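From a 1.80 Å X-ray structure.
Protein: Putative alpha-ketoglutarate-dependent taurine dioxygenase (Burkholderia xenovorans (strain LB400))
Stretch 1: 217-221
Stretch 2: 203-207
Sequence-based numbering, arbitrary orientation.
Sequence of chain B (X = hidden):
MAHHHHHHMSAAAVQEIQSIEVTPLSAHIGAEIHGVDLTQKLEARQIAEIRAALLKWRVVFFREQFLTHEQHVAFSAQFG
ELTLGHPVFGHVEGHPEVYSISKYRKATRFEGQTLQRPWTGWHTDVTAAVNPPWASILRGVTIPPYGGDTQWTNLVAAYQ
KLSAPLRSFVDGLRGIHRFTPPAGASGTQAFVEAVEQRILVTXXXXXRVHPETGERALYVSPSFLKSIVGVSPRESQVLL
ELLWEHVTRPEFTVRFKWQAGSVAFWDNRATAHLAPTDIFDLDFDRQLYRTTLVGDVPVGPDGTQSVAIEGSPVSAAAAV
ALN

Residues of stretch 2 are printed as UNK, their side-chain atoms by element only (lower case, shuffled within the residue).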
# COMPACT_ATOMS: atom_id res chain seq x y z
N ALA B 217 -14.79 -11.88 10.29
CA ALA B 217 -13.81 -11.54 9.27
C ALA B 217 -14.34 -11.88 7.89
O ALA B 217 -14.93 -12.94 7.69
CB ALA B 217 -12.49 -12.30 9.51
N LEU B 218 -14.10 -10.99 6.93
CA LEU B 218 -14.46 -11.25 5.53
C LEU B 218 -13.39 -12.18 4.96
O LEU B 218 -12.31 -11.75 4.55
CB LEU B 218 -14.57 -9.93 4.76
CG LEU B 218 -15.08 -9.93 3.32
CD1 LEU B 218 -16.41 -10.65 3.23
CD2 LEU B 218 -15.20 -8.48 2.81
N TYR B 219 -13.69 -13.48 4.97
CA TYR B 219 -12.68 -14.54 4.86
C TYR B 219 -12.50 -14.93 3.39
O TYR B 219 -12.77 -16.05 2.98
CB TYR B 219 -13.10 -15.73 5.71
CG TYR B 219 -12.01 -16.70 6.12
CD1 TYR B 219 -10.97 -16.28 6.93
CD2 TYR B 219 -12.05 -18.03 5.73
CE1 TYR B 219 -9.97 -17.17 7.34
CE2 TYR B 219 -11.06 -18.93 6.13
CZ TYR B 219 -10.03 -18.49 6.93
OH TYR B 219 -9.05 -19.38 7.35
N VAL B 220 -12.00 -13.98 2.59
CA VAL B 220 -12.11 -14.09 1.14
C VAL B 220 -10.76 -14.35 0.46
O VAL B 220 -10.68 -14.25 -0.77
CB VAL B 220 -12.79 -12.86 0.52
CG1 VAL B 220 -14.27 -12.79 0.92
CG2 VAL B 220 -12.07 -11.55 0.91
N SER B 221 -9.71 -14.69 1.23
CA SER B 221 -8.41 -15.21 0.77
C SER B 221 -8.24 -15.22 -0.76
O SER B 221 -8.41 -16.27 -1.39
CB SER B 221 -8.23 -16.63 1.32
OG SER B 221 -6.89 -17.07 1.16
N UNK B 203 -14.35 -26.27 1.59
CA UNK B 203 -15.44 -25.31 1.65
C UNK B 203 -15.36 -24.56 2.98
O UNK B 203 -15.43 -25.18 4.05
c UNK B 203 -17.98 -25.03 1.51
c UNK B 203 -19.33 -25.74 1.50
o UNK B 203 -20.10 -25.53 2.44
o UNK B 203 -19.60 -26.50 0.55
c UNK B 203 -16.80 -26.02 1.52
N UNK B 204 -15.22 -23.24 2.91
CA UNK B 204 -15.14 -22.36 4.07
C UNK B 204 -16.32 -21.41 4.11
O UNK B 204 -16.89 -21.09 3.06
c UNK B 204 -13.85 -21.52 4.05
c UNK B 204 -11.47 -22.48 3.74
c UNK B 204 -12.62 -22.27 4.42
c UNK B 204 -11.26 -23.45 5.70
n UNK B 204 -12.45 -22.88 5.65
n UNK B 204 -10.64 -23.21 4.55
N UNK B 205 -16.70 -20.91 5.29
CA UNK B 205 -17.62 -19.77 5.33
C UNK B 205 -16.98 -18.56 4.68
O UNK B 205 -15.77 -18.35 4.78
c UNK B 205 -16.14 -21.21 6.62
c UNK B 205 -16.56 -20.01 7.45
c UNK B 205 -17.85 -19.55 6.83
N UNK B 206 -17.80 -17.76 4.00
CA UNK B 206 -17.26 -16.49 3.52
C UNK B 206 -17.04 -15.51 4.66
O UNK B 206 -16.24 -14.59 4.53
c UNK B 206 -17.16 -16.97 0.48
c UNK B 206 -18.20 -15.87 2.47
c UNK B 206 -18.75 -15.03 0.21
c UNK B 206 -17.66 -15.65 1.07
N UNK B 207 -17.75 -15.69 5.78
CA UNK B 207 -17.58 -14.87 6.97
C UNK B 207 -17.11 -15.79 8.10
O UNK B 207 -17.84 -16.70 8.51
c UNK B 207 -18.87 -14.14 7.35
c UNK B 207 -19.33 -13.25 6.20
c UNK B 207 -18.68 -13.34 8.62
O HOH W 1 -14.28 -18.24 2.40

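Position 203 carries five side-chain atoms beyond CA: three carbons in an unbranched run, the third bearing two oxygens. They lie out of reach of stretch 1 and touch nothing there. A carboxylate at the end of two methylenes is glutamate, so this is Glu203. Its side chain is extended, with chi1 and chi2 both t, and its carboxylate is hydrogen-bonded elsewhere in the structure. A partly exposed place suits a charged group that can reach out on a flexible arm.

At position 204 one carbon leads into a five-membered ring of three carbons and two nitrogens. The CA-to-CB bond points toward stretch 1, and one face of the ring receives the edge of the Tyr219 ring. Two nitrogens in such a ring identify an imidazole, hence His204. The closest atoms are Tyr219 CE2 and His204 CG, 4.1 Å apart; the ring centroids lie 5.6 Å apart and the planes stand at 85°, an edge-to-face pair. Histidine suits this buried place because its flat face can accept an aromatic edge while both ring nitrogens find hydrogen bonds elsewhere in the structure.

Position 205 has three side-chain carbons, and the chain closes back onto the backbone nitrogen. The CA-to-CB bond points sideways to stretch 1, and the contact falls to the carbonyl, whose O lies at the edge of the Tyr219 ring, near its plane. The closed ring makes this Pro205, its pucker C-gamma endo. Pro205 O sits 3.9 Å from Tyr219 CD2, whereas the nearest side-chain approach, Pro205 CG to Tyr219 CD2, is 5.2 Å. Proline has no amide hydrogen to donate, but its carbonyl can still accept a hydrogen bond, here from a water.

Position 206 shows four carbons, forked at the second. Its CA-to-CB bond points away from stretch 1, yet its backbone is central: Tyr219 N donates to the carbonyl O of 206 over 2.8 Å, with an angle of 155° at the hydrogen. The side chain meets Val220. The fork is that of leucine, Leu206. Its chi1 of -119° is unusual, between wells, and Leu206 CG comes within 4.4 Å of Val220 CG1, an apolar contact fitting for a buried aliphatic residue.

At position 207 a single carbon carries two more, three in all. The residue pairs with Leu218 in an antiparallel, non-hydrogen-bonded bridge, the CA atoms of 207 and Leu218 lying 5.0 Å apart and both side chains on the same face of the sheet. Alongside, the CA of 207 approaches Ala217 O at 3.4 Å in a CA-H...O contact. The branch at CB marks Val207, and a beta-branched residue is at home in such extended backbone.

The contact thus combines backbone pairing with one aromatic meeting. The bridge and the Tyr219-to-Leu206 hydrogen bond fix the main chains, while the tyrosine, which has the largest area covered by the other stretch, extends its ring to His204. A water donates to both Pro205 O at 2.8 Å and Tyr219 O at 2.7 Å, linking two carbonyls that could not bond to each other.

Stretch 2, residues 203-207: EHPLV
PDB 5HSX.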